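Catechol 1,2 dioxygenase (Acinetobacter radioresistens, PDB 2XSU) probably catalyses the iron(III)-dependent intradiol cleavage of catechol by dioxygen to cis,cis-muconate, an early step of the beta-ketoadipate pathway, and works as a homodimer. Local coordinates at residues T142-D145 against N149-E152; R181-L184 against K190-A193; N221-V226 against F256-G261; Q241-I244 against Y249-D252; V134-I139 against R278-P283. The protein carries 1 engineered substitution. All coordinates share one frame; numbering follows the deposited sequence.

How the interactions relate
Interactions 3 and 4 are buried, their centres about 3 Å apart; interaction 3 holds an iron ligand and interaction 4 packs next to it. Interactions 1, 2 and 5 are partly buried and lie farther out in the sheet. Interactions 1 and 5 use different parts of strand 136-145, their centres about 26 Å apart, and interaction 2 joins that strand through its neighbour 190-196, where Ala-193 N lies 2.8 Å from Ile-139 O, a probable hydrogen bond. Their chemistry differs accordingly. Direct hydrogen bonds link the two segments in interaction 1, interaction 5 combines aliphatic packing with a bridging water, interactions 2 and 4 rest on apolar contact, and interaction 3 includes a metal ligand.

Interaction 1: residues T142-D145 against N149-E152; sequences TVTD and NIIE
Val-143 O accepts the amide of Ile-151 at an N-to-O distance of 2.9 Å, and Asn-149 O accepts Asp-145 N, also at 2.9 Å. A third bond uses a side chain: Asn-149 N reaches Asp-145 OD1 at 2.9 Å from above the carboxylate plane, 46° out of it. A chi1 of 66° sets CG of Asp-145 between its main-chain N and carbonyl carbon, with the carboxylate turned to that amide; OD1 also receives a weak bond from Glu-147 N. The two main-chain bonds flank Thr-144 and Ile-150, which form a non-hydrogen-bonded antiparallel pair, so the chain after strand 136-145 turns back alongside it in a hairpin-like loop joined by a single bridge. The pairing is close: Thr-144 CA makes a CA-H...O contact with Asn-149 O at 3.1 Å. On one face Ile-151 CD1 lies 3.6 Å from Thr-144 C and 4.2 Å from Val-143 CG1, with Leu-293 of strand 284-293 touching both Val-143 and Ile-151. On the other, the methyls Thr-142 CG2 and Ile-150 CG2 meet at 3.8 Å.

Interaction 2: residues R181-L184 against K190-A193; sequences RTIL and KYVA
Around Ile-183 and Tyr-191, the nearest CA pair at 6.5 Å, the two strand segments run roughly antiparallel, at 151°, with their axes 7.3 Å apart, too far for direct main-chain pairing. Side chains fill the separation, chiefly that of Ile-183. Both of its branches are used. The CG2 methyl touches Tyr-191 CB at 3.8 Å, while the longer arm carries CD1 farther along the opposing strand, where it lies 3.6 Å from Val-192 O and 3.9 Å from Ala-193 CB. The division follows from the torsions: chi1 of -52° puts CG2 trans to the main-chain nitrogen, and chi2 of 168° extends the arm, so that one residue spans three successive residues of 190-193. The Tyr-191 side chain crosses that of Ile-183 at about a right angle and meets it at its root; the ring then leads away from segment 181-184. The phenol oxygen is hydrogen-bonded away from this segment, with Phe-289 O and the Tyr-228 hydroxyl, while Ile-139 packs against the tyrosine. The buried area is modest, 161 Å² summed over both sides, as expected of a contact carried by one isoleucine. This is side-chain packing within the beta-sandwich catalytic domain of the intradiol dioxygenases, between strands with different main-chain partners: 180-184 lies antiparallel to 155-159 and parallel to 118-120, whereas 190-196 is antiparallel to 136-145 and parallel to 122-124, whose Ala-123 also touches Ile-183.

Interaction 3: residues N221-V226 against F256-G261; sequences NRPSHV and FATRDG. With FE (Fe (III) ion), chain B.
Arg-222 and Ala-257 make the nearest approach between the segments, with Ala-257 CB at the edge of the guanidinium and near its plane; the modelled separation from NH2 is too short to carry weight. The other touch is looser, a van der Waals approach of Pro-223 CG to Thr-258 OG1 at 4.1 Å; that hydroxyl is hydrogen-bonded to Leu-250 O. Polar links between the segments are indirect. Asp-253 holds both of them, through a salt bridge from its OD1 to Arg-222 NE and a hydrogen bond from Ala-257 N to its OD2. Inside 221-226, His-225 ND1 donates to Pro-223 O over 2.8 Å, almost perfectly straight at 177°, with the acceptor 1° out of the ring plane, a geometry that fixes the rotation of the imidazole. CZ of Arg-222 lies over one face of that ring, 4.1 Å above the plane and displaced toward the rim. Metal coordination completes the set. His-225 NE2 binds the iron at 2.1 Å and water 1 binds it at 2.1 Å; Tyr-167, Tyr-201 and His-227 supply the remaining protein ligands of the intradiol dioxygenase site. The same water lies in plane at the edge of the Arg-222 guanidinium, and Arg-222 NH1 is 4.0 Å from the iron. The geometry is consistent with ND1 carrying the proton and NE2 serving as the metal ligand: Pro-223 O is a second-shell group orienting His-225, and Asp-253 holds Arg-222, which lies beside the site.

Interaction 4: residues Q241-I244 against Y249-D252; sequences QFNI and YLWD
Leu-250 presses one methyl, CD1, onto Asn-243, reaching CB at 3.5 Å and CG at 4.2 Å, and the same methyl lies 3.9 Å from Ile-244 O. This is the tight part of the contact, and a single carbon makes it. Chi1 of -178° swings the leucine chain trans to its main-chain nitrogen, and chi2 of 65° then turns CD1 to the strand, although the bond from CA to CB does not itself face it. The Asn-243 side chain starts toward the loop, and the two side chains meet at a slant, so CB rather than the amide takes most of the touch. Away from that point the fit loosens quickly. The nearest pair of CA atoms, those of Asn-243 and Leu-250, is 7.1 Å apart, and only 101 Å² is buried over both sides. Trp-251 is exposed, Tyr-249 and Asp-252 partly so, and none of these three reaches 241-244. The loop is held by its own turn instead: Asp-252 N bonds to Tyr-249 O at 3.1 Å, closing a type I turn, and the Tyr-249 ring meets that of His-219. On the buried side, Val-263 packs against Leu-250, while Pro-223 and Thr-258 reach Asn-243. The side chain of Asn-243 comes about 4 Å from that of His-225, so the contact seats a partly exposed turn against the end of strand 238-244, an inner strand of the sheet, behind an iron ligand, within the transthyretin-related beta fold of the intradiol dioxygenases.

Interaction 5: residues V134-I139 against R278-P283; sequences VDTLII and RELDKP
Ile-138 and Arg-278 are brought together by two torsions: chi2 of 173° in the isoleucine stretches CD1 outward from the strand, and chi2 of -72° in the arginine bends its chain so that the aliphatic part lies across that methyl. CD1 of Ile-138 touches Arg-278 CD at 3.6 Å and NE at 3.8 Å, the two side chains slanting across one another. Ile-138 lies over one face of the guanidinium, with CG2 4.1 Å above its plane and set toward the rim. The charged end has its own partner, a salt bridge from NH2 to Glu-140 OE1. Leu-280 adds the second apolar contact, its CD1 3.9 Å from Ile-138 CD1 and, more loosely, 4.4 Å from Thr-136 CG2. A water bridges the main chains at the Thr-136/Pro-283 end: Thr-136 N donates to it at 3.0 Å, and it donates in turn to Pro-283 O at 2.6 Å. Between Arg-278 and Leu-280, Glu-279, with phi at 60°, ends helix 272-277 in a Schellman motif, consistent with both neighbours pointing toward the strand. The loop thus runs from the end of that helix into strand 284-293, which lies parallel to 136-145 and pairs with it through Lys-285; Phe-284 and His-286 touch both Ile-138 and Arg-278, Leu-194 of strand 190-196 packs against Thr-136 and Ile-138, and Ile-275 of the helix backs Leu-280.

Interaction 1: residues T142-D145 against N149-E152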
# COMPACT_ATOMS: atom_id res chain seq x y z
N THR A 142 36.79 -15.93 -8.30
CA THR A 142 36.59 -17.08 -9.16
C THR A 142 35.21 -17.65 -8.85
O THR A 142 34.82 -17.73 -7.67
CB THR A 142 37.68 -18.13 -8.88
OG1 THR A 142 38.98 -17.53 -9.05
CG2 THR A 142 37.55 -19.35 -9.82
N VAL A 143 34.49 -18.06 -9.89
CA VAL A 143 33.19 -18.72 -9.71
C VAL A 143 33.40 -20.21 -9.94
O VAL A 143 33.92 -20.63 -10.98
CB VAL A 143 32.12 -18.16 -10.67
CG1 VAL A 143 30.75 -18.87 -10.46
CG2 VAL A 143 31.97 -16.62 -10.47
N THR A 144 33.02 -21.01 -8.94
CA THR A 144 33.24 -22.46 -8.98
C THR A 144 31.98 -23.22 -8.59
O THR A 144 31.01 -22.64 -8.07
CB THR A 144 34.37 -22.89 -8.02
OG1 THR A 144 34.02 -22.59 -6.66
CG2 THR A 144 35.70 -22.24 -8.37
N ASP A 145 32.01 -24.54 -8.81
CA ASP A 145 31.00 -25.41 -8.21
C ASP A 145 31.42 -25.74 -6.77
O ASP A 145 32.47 -25.27 -6.30
CB ASP A 145 30.79 -26.67 -9.08
CG ASP A 145 32.00 -27.58 -9.14
OD1 ASP A 145 32.95 -27.44 -8.33
OD2 ASP A 145 31.99 -28.48 -10.01
N ASN A 149 35.68 -26.71 -8.91
CA ASN A 149 35.86 -26.69 -10.36
C ASN A 149 35.39 -25.35 -10.91
O ASN A 149 34.29 -24.89 -10.57
CB ASN A 149 35.07 -27.80 -11.04
CG ASN A 149 35.46 -29.19 -10.56
OD1 ASN A 149 34.61 -29.97 -10.13
ND2 ASN A 149 36.75 -29.50 -10.63
N ILE A 150 36.21 -24.74 -11.75
CA ILE A 150 35.86 -23.43 -12.33
C ILE A 150 34.65 -23.50 -13.28
O ILE A 150 34.40 -24.53 -13.94
CB ILE A 150 37.09 -22.69 -12.95
CG1 ILE A 150 37.63 -23.43 -14.18
CG2 ILE A 150 38.20 -22.51 -11.91
CD1 ILE A 150 37.02 -23.00 -15.50
N ILE A 151 33.86 -22.42 -13.30
CA ILE A 151 32.74 -22.26 -14.21
C ILE A 151 33.04 -21.09 -15.16
O ILE A 151 33.11 -19.92 -14.73
CB ILE A 151 31.39 -21.99 -13.48
CG1 ILE A 151 31.08 -23.14 -12.51
CG2 ILE A 151 30.25 -21.80 -14.47
CD1 ILE A 151 29.87 -22.86 -11.54
N GLU A 152 33.22 -21.41 -16.45
CA GLU A 152 33.42 -20.39 -17.49
C GLU A 152 32.06 -19.92 -18.03
O GLU A 152 31.17 -20.74 -18.26
CB GLU A 152 34.29 -20.93 -18.64
CG GLU A 152 34.45 -19.94 -19.83
CD GLU A 152 35.28 -20.50 -21.01
OE1 GLU A 152 35.40 -21.74 -21.13
OE2 GLU A 152 35.82 -19.69 -21.81

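Interaction 2: residues R181-L184 against K190-A193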
# COMPACT_ATOMS: atom_id res chain seq x y z
N ARG A 181 27.24 -3.32 -13.82
CA ARG A 181 27.87 -4.09 -14.90
C ARG A 181 27.49 -5.56 -14.85
O ARG A 181 27.22 -6.12 -13.76
CB ARG A 181 29.39 -3.97 -14.87
CG ARG A 181 29.96 -2.58 -15.11
CD ARG A 181 29.70 -2.06 -16.54
NE ARG A 181 30.41 -0.78 -16.71
CZ ARG A 181 29.91 0.41 -16.46
NH1 ARG A 181 28.65 0.54 -16.05
NH2 ARG A 181 30.65 1.52 -16.63
N THR A 182 27.53 -6.21 -16.01
CA THR A 182 27.47 -7.65 -16.10
C THR A 182 28.81 -8.11 -16.64
O THR A 182 29.25 -7.64 -17.71
CB THR A 182 26.36 -8.10 -17.08
OG1 THR A 182 25.10 -7.67 -16.55
CG2 THR A 182 26.37 -9.63 -17.27
N ILE A 183 29.44 -9.03 -15.92
CA ILE A 183 30.76 -9.58 -16.29
C ILE A 183 30.61 -11.10 -16.48
O ILE A 183 30.17 -11.81 -15.58
CB ILE A 183 31.85 -9.33 -15.22
CG1 ILE A 183 31.94 -7.86 -14.83
CG2 ILE A 183 33.23 -9.80 -15.74
CD1 ILE A 183 32.81 -7.60 -13.58
N LEU A 184 30.99 -11.61 -17.65
CA LEU A 184 30.95 -13.07 -17.85
C LEU A 184 32.29 -13.65 -17.44
O LEU A 184 33.33 -13.15 -17.86
CB LEU A 184 30.64 -13.44 -19.32
CG LEU A 184 29.38 -12.82 -19.93
CD1 LEU A 184 29.28 -13.12 -21.46
CD2 LEU A 184 28.14 -13.31 -19.18
N LYS A 190 37.26 -16.60 -13.82
CA LYS A 190 37.55 -15.33 -13.13
C LYS A 190 36.72 -14.16 -13.62
O LYS A 190 36.39 -14.05 -14.81
CB LYS A 190 39.03 -14.97 -13.28
CG LYS A 190 40.02 -15.81 -12.46
CD LYS A 190 40.10 -15.38 -10.95
CE LYS A 190 40.19 -13.85 -10.71
NZ LYS A 190 41.47 -13.22 -11.20
N TYR A 191 36.35 -13.27 -12.68
CA TYR A 191 35.88 -11.94 -12.98
C TYR A 191 36.75 -10.89 -12.25
O TYR A 191 37.27 -11.14 -11.16
CB TYR A 191 34.38 -11.76 -12.64
CG TYR A 191 34.14 -11.61 -11.14
CD1 TYR A 191 34.00 -10.33 -10.58
CD2 TYR A 191 34.08 -12.72 -10.30
CE1 TYR A 191 33.83 -10.16 -9.16
CE2 TYR A 191 33.88 -12.58 -8.90
CZ TYR A 191 33.75 -11.30 -8.36
OH TYR A 191 33.58 -11.14 -7.00
N VAL A 192 36.88 -9.72 -12.85
CA VAL A 192 37.55 -8.58 -12.23
C VAL A 192 36.72 -7.34 -12.51
O VAL A 192 36.37 -7.04 -13.67
CB VAL A 192 38.98 -8.36 -12.82
CG1 VAL A 192 39.66 -7.14 -12.19
CG2 VAL A 192 39.83 -9.60 -12.68
N ALA A 193 36.39 -6.62 -11.44
CA ALA A 193 35.77 -5.34 -11.55
C ALA A 193 36.68 -4.24 -11.01
O ALA A 193 37.14 -4.28 -9.87
CB ALA A 193 34.42 -5.32 -10.79

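Interaction 3: residues N221-V226 against F256-G261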
# COMPACT_ATOMS: atom_id res chain seq x y z
N ASN A 221 19.86 3.16 8.20
CA ASN A 221 21.16 3.03 7.53
C ASN A 221 21.54 1.59 7.15
O ASN A 221 21.28 0.66 7.91
CB ASN A 221 22.27 3.58 8.44
CG ASN A 221 22.08 5.06 8.78
OD1 ASN A 221 21.92 5.41 9.96
ND2 ASN A 221 22.05 5.90 7.77
N ARG A 222 22.23 1.45 6.01
CA ARG A 222 22.86 0.18 5.62
C ARG A 222 24.39 0.38 5.60
O ARG A 222 24.86 1.45 5.22
CB ARG A 222 22.42 -0.27 4.23
CG ARG A 222 20.92 -0.39 4.08
CD ARG A 222 20.58 -1.37 3.00
NE ARG A 222 20.94 -2.72 3.36
CZ ARG A 222 20.99 -3.73 2.50
NH1 ARG A 222 20.73 -3.53 1.20
NH2 ARG A 222 21.33 -4.93 2.93
N PRO A 223 25.16 -0.65 6.03
CA PRO A 223 26.63 -0.61 5.83
C PRO A 223 26.95 -0.68 4.35
O PRO A 223 26.12 -1.14 3.52
CB PRO A 223 27.13 -1.87 6.52
CG PRO A 223 25.97 -2.86 6.32
CD PRO A 223 24.71 -1.99 6.46
N SER A 224 28.16 -0.26 4.00
CA SER A 224 28.66 -0.37 2.61
C SER A 224 28.55 -1.82 2.12
O SER A 224 28.78 -2.80 2.88
CB SER A 224 30.11 0.06 2.55
OG SER A 224 30.86 -0.78 3.40
N HIS A 225 28.18 -1.97 0.84
CA HIS A 225 27.98 -3.32 0.27
C HIS A 225 27.98 -3.25 -1.27
O HIS A 225 27.77 -2.19 -1.86
CB HIS A 225 26.63 -3.93 0.74
CG HIS A 225 25.43 -3.09 0.38
ND1 HIS A 225 25.01 -2.02 1.15
CD2 HIS A 225 24.57 -3.14 -0.68
CE1 HIS A 225 23.95 -1.46 0.59
NE2 HIS A 225 23.65 -2.12 -0.52
N VAL A 226 28.23 -4.40 -1.89
CA VAL A 226 28.09 -4.55 -3.34
C VAL A 226 27.13 -5.71 -3.59
O VAL A 226 27.28 -6.80 -3.01
CB VAL A 226 29.48 -4.84 -4.00
CG1 VAL A 226 29.33 -5.14 -5.52
CG2 VAL A 226 30.45 -3.64 -3.77
N PHE A 256 18.84 -5.82 7.78
CA PHE A 256 19.19 -7.17 8.31
C PHE A 256 19.83 -8.15 7.31
O PHE A 256 19.59 -9.36 7.40
CB PHE A 256 17.94 -7.80 8.99
CG PHE A 256 17.24 -6.83 9.85
CD1 PHE A 256 17.75 -6.54 11.12
CD2 PHE A 256 16.11 -6.14 9.38
CE1 PHE A 256 17.13 -5.58 11.95
CE2 PHE A 256 15.48 -5.16 10.20
CZ PHE A 256 16.02 -4.89 11.48
N ALA A 257 20.66 -7.64 6.41
CA ALA A 257 21.20 -8.45 5.31
C ALA A 257 22.56 -9.07 5.59
O ALA A 257 22.95 -10.02 4.90
CB ALA A 257 21.26 -7.62 4.04
N THR A 258 23.30 -8.56 6.58
CA THR A 258 24.65 -9.05 6.82
C THR A 258 24.61 -10.50 7.32
O THR A 258 23.74 -10.87 8.14
CB THR A 258 25.37 -8.16 7.85
OG1 THR A 258 25.29 -6.80 7.43
CG2 THR A 258 26.87 -8.49 7.99
N ARG A 259 25.55 -11.31 6.82
CA ARG A 259 25.69 -12.73 7.19
C ARG A 259 27.12 -13.13 7.28
O ARG A 259 27.96 -12.65 6.52
CB ARG A 259 25.18 -13.65 6.05
CG ARG A 259 23.75 -13.56 5.74
CD ARG A 259 23.43 -14.67 4.80
NE ARG A 259 23.32 -15.95 5.49
CZ ARG A 259 22.43 -16.87 5.16
NH1 ARG A 259 21.60 -16.65 4.14
NH2 ARG A 259 22.36 -18.01 5.86
N ASP A 260 27.40 -14.09 8.17
CA ASP A 260 28.68 -14.78 8.11
C ASP A 260 28.86 -15.39 6.71
O ASP A 260 27.94 -15.99 6.13
CB ASP A 260 28.73 -15.90 9.16
CG ASP A 260 28.76 -15.37 10.59
OD1 ASP A 260 29.10 -14.18 10.82
OD2 ASP A 260 28.45 -16.18 11.51
N GLY A 261 30.04 -15.23 6.18
CA GLY A 261 30.35 -15.72 4.86
C GLY A 261 30.28 -14.62 3.84
O GLY A 261 30.82 -14.78 2.74
FE FE B . 22.16 -1.56 -1.93
O HOH W 1 20.02 -1.52 -2.08

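Interaction 4: residues Q241-I244 against Y249-D252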
# COMPACT_ATOMS: atom_id res chain seq x y z
N GLN A 241 25.39 -10.53 -1.63
CA GLN A 241 26.21 -9.31 -1.56
C GLN A 241 27.48 -9.62 -0.79
O GLN A 241 27.60 -10.67 -0.18
CB GLN A 241 25.47 -8.19 -0.85
CG GLN A 241 25.35 -8.34 0.63
CD GLN A 241 24.54 -7.22 1.26
OE1 GLN A 241 23.88 -6.43 0.56
NE2 GLN A 241 24.56 -7.17 2.59
N PHE A 242 28.42 -8.67 -0.81
CA PHE A 242 29.38 -8.63 0.29
C PHE A 242 29.26 -7.31 1.02
O PHE A 242 28.86 -6.29 0.42
CB PHE A 242 30.85 -8.95 -0.11
CG PHE A 242 31.50 -7.94 -1.02
CD1 PHE A 242 31.96 -6.71 -0.54
CD2 PHE A 242 31.72 -8.23 -2.37
CE1 PHE A 242 32.56 -5.75 -1.38
CE2 PHE A 242 32.35 -7.30 -3.23
CZ PHE A 242 32.76 -6.05 -2.74
N ASN A 243 29.56 -7.35 2.33
CA ASN A 243 29.72 -6.16 3.14
C ASN A 243 31.20 -6.02 3.42
O ASN A 243 31.99 -6.94 3.13
CB ASN A 243 29.01 -6.33 4.47
CG ASN A 243 27.54 -6.25 4.34
OD1 ASN A 243 26.98 -5.16 4.11
ND2 ASN A 243 26.88 -7.39 4.44
N ILE A 244 31.58 -4.83 3.89
CA ILE A 244 33.00 -4.52 4.09
C ILE A 244 33.27 -4.36 5.56
O ILE A 244 32.60 -3.56 6.25
CB ILE A 244 33.38 -3.26 3.29
CG1 ILE A 244 33.14 -3.50 1.79
CG2 ILE A 244 34.86 -2.88 3.55
CD1 ILE A 244 33.36 -2.32 0.91
N TYR A 249 27.94 0.29 10.58
CA TYR A 249 26.64 -0.40 10.58
C TYR A 249 26.71 -1.85 10.13
O TYR A 249 25.68 -2.46 9.77
CB TYR A 249 25.62 0.36 9.73
CG TYR A 249 25.26 1.68 10.33
CD1 TYR A 249 24.40 1.75 11.42
CD2 TYR A 249 25.83 2.84 9.83
CE1 TYR A 249 24.10 3.00 12.02
CE2 TYR A 249 25.53 4.10 10.41
CZ TYR A 249 24.68 4.15 11.50
OH TYR A 249 24.38 5.39 12.06
N LEU A 250 27.91 -2.43 10.11
CA LEU A 250 28.08 -3.79 9.63
C LEU A 250 27.10 -4.79 10.23
O LEU A 250 26.50 -5.57 9.50
CB LEU A 250 29.53 -4.28 9.83
CG LEU A 250 29.88 -5.68 9.34
CD1 LEU A 250 29.77 -5.78 7.83
CD2 LEU A 250 31.29 -6.06 9.74
N TRP A 251 26.97 -4.76 11.57
CA TRP A 251 26.10 -5.70 12.27
C TRP A 251 24.87 -4.99 12.87
O TRP A 251 24.22 -5.48 13.82
CB TRP A 251 26.92 -6.48 13.31
CG TRP A 251 27.89 -7.42 12.64
CD1 TRP A 251 29.24 -7.28 12.54
CD2 TRP A 251 27.56 -8.64 11.98
NE1 TRP A 251 29.78 -8.35 11.85
CE2 TRP A 251 28.77 -9.20 11.49
CE3 TRP A 251 26.35 -9.32 11.74
CZ2 TRP A 251 28.81 -10.41 10.79
CZ3 TRP A 251 26.40 -10.55 11.04
CH2 TRP A 251 27.62 -11.06 10.58
N ASP A 252 24.52 -3.84 12.26
CA ASP A 252 23.38 -3.00 12.66
C ASP A 252 22.72 -2.47 11.37
O ASP A 252 22.34 -1.30 11.29
CB ASP A 252 23.88 -1.84 13.53
CG ASP A 252 22.76 -1.05 14.23
OD1 ASP A 252 21.66 -1.57 14.50
OD2 ASP A 252 23.04 0.14 14.54

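Interaction 5: residues V134-I139 against R278-P283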
# COMPACT_ATOMS: atom_id res chain seq x y z
N VAL A 134 37.16 9.73 -4.10
CA VAL A 134 36.84 8.41 -3.56
C VAL A 134 37.97 7.45 -3.90
O VAL A 134 38.64 7.61 -4.95
CB VAL A 134 35.46 7.87 -4.08
CG1 VAL A 134 35.55 7.45 -5.53
CG2 VAL A 134 34.99 6.72 -3.22
N ASP A 135 38.17 6.46 -3.03
CA ASP A 135 39.17 5.40 -3.26
C ASP A 135 38.78 4.52 -4.44
O ASP A 135 37.59 4.19 -4.63
CB ASP A 135 39.34 4.48 -2.04
CG ASP A 135 39.98 5.17 -0.84
OD1 ASP A 135 40.62 6.23 -1.00
OD2 ASP A 135 39.86 4.60 0.26
N THR A 136 39.79 4.15 -5.23
CA THR A 136 39.64 3.10 -6.23
C THR A 136 39.55 1.73 -5.53
O THR A 136 40.22 1.48 -4.52
CB THR A 136 40.87 3.11 -7.17
OG1 THR A 136 40.87 4.32 -7.92
CG2 THR A 136 40.81 1.96 -8.13
N LEU A 137 38.67 0.87 -6.04
CA LEU A 137 38.51 -0.50 -5.54
C LEU A 137 38.58 -1.48 -6.70
O LEU A 137 37.90 -1.28 -7.70
CB LEU A 137 37.13 -0.66 -4.86
CG LEU A 137 36.70 -2.08 -4.50
CD1 LEU A 137 37.62 -2.72 -3.45
CD2 LEU A 137 35.25 -2.04 -3.98
N ILE A 138 39.41 -2.51 -6.55
CA ILE A 138 39.37 -3.68 -7.43
C ILE A 138 38.71 -4.83 -6.68
O ILE A 138 39.11 -5.16 -5.53
CB ILE A 138 40.78 -4.10 -7.88
CG1 ILE A 138 41.32 -3.04 -8.85
CG2 ILE A 138 40.73 -5.52 -8.50
CD1 ILE A 138 42.79 -3.20 -9.27
N ILE A 139 37.70 -5.42 -7.31
CA ILE A 139 37.06 -6.62 -6.80
C ILE A 139 37.38 -7.74 -7.74
O ILE A 139 37.25 -7.59 -8.96
CB ILE A 139 35.50 -6.52 -6.80
CG1 ILE A 139 35.07 -5.23 -6.11
CG2 ILE A 139 34.89 -7.74 -6.16
CD1 ILE A 139 33.57 -4.93 -6.30
N ARG A 278 48.57 -3.05 -12.44
CA ARG A 278 47.13 -2.79 -12.58
C ARG A 278 46.82 -1.59 -13.46
O ARG A 278 45.65 -1.28 -13.71
CB ARG A 278 46.51 -2.56 -11.19
CG ARG A 278 46.58 -3.76 -10.27
CD ARG A 278 45.64 -4.84 -10.71
NE ARG A 278 45.46 -5.84 -9.67
CZ ARG A 278 44.64 -6.89 -9.77
NH1 ARG A 278 43.92 -7.07 -10.87
NH2 ARG A 278 44.56 -7.75 -8.77
N GLU A 279 47.88 -0.92 -13.94
CA GLU A 279 47.79 0.31 -14.73
C GLU A 279 47.08 1.43 -13.98
O GLU A 279 46.26 2.17 -14.55
CB GLU A 279 47.15 0.06 -16.11
CG GLU A 279 47.89 -0.96 -16.96
CD GLU A 279 47.32 -1.08 -18.37
OE1 GLU A 279 47.64 -0.22 -19.23
OE2 GLU A 279 46.56 -2.05 -18.62
N LEU A 280 47.43 1.56 -12.71
CA LEU A 280 46.92 2.62 -11.86
C LEU A 280 48.07 3.53 -11.44
O LEU A 280 49.23 3.23 -11.76
CB LEU A 280 46.20 2.02 -10.64
CG LEU A 280 45.00 1.10 -10.98
CD1 LEU A 280 44.57 0.29 -9.76
CD2 LEU A 280 43.81 1.88 -11.55
N ASP A 281 47.77 4.63 -10.75
CA ASP A 281 48.78 5.63 -10.37
C ASP A 281 48.85 5.89 -8.85
O ASP A 281 49.83 6.47 -8.36
CB ASP A 281 48.54 6.96 -11.11
CG ASP A 281 47.16 7.55 -10.83
OD1 ASP A 281 46.16 7.00 -11.35
OD2 ASP A 281 47.07 8.57 -10.10
N LYS A 282 47.82 5.47 -8.12
CA LYS A 282 47.73 5.69 -6.67
C LYS A 282 47.43 4.37 -5.93
O LYS A 282 47.03 3.39 -6.55
CB LYS A 282 46.67 6.77 -6.36
CG LYS A 282 45.26 6.54 -6.94
CD LYS A 282 44.29 7.70 -6.66
CE LYS A 282 44.23 8.71 -7.82
NZ LYS A 282 43.58 10.04 -7.48
N PRO A 283 47.67 4.32 -4.60
CA PRO A 283 47.16 3.17 -3.86
C PRO A 283 45.68 2.92 -4.10
O PRO A 283 44.92 3.86 -4.36
CB PRO A 283 47.40 3.59 -2.42
CG PRO A 283 48.72 4.26 -2.48
CD PRO A 283 48.69 5.03 -3.81
O HOH W 2 42.54 4.81 -4.24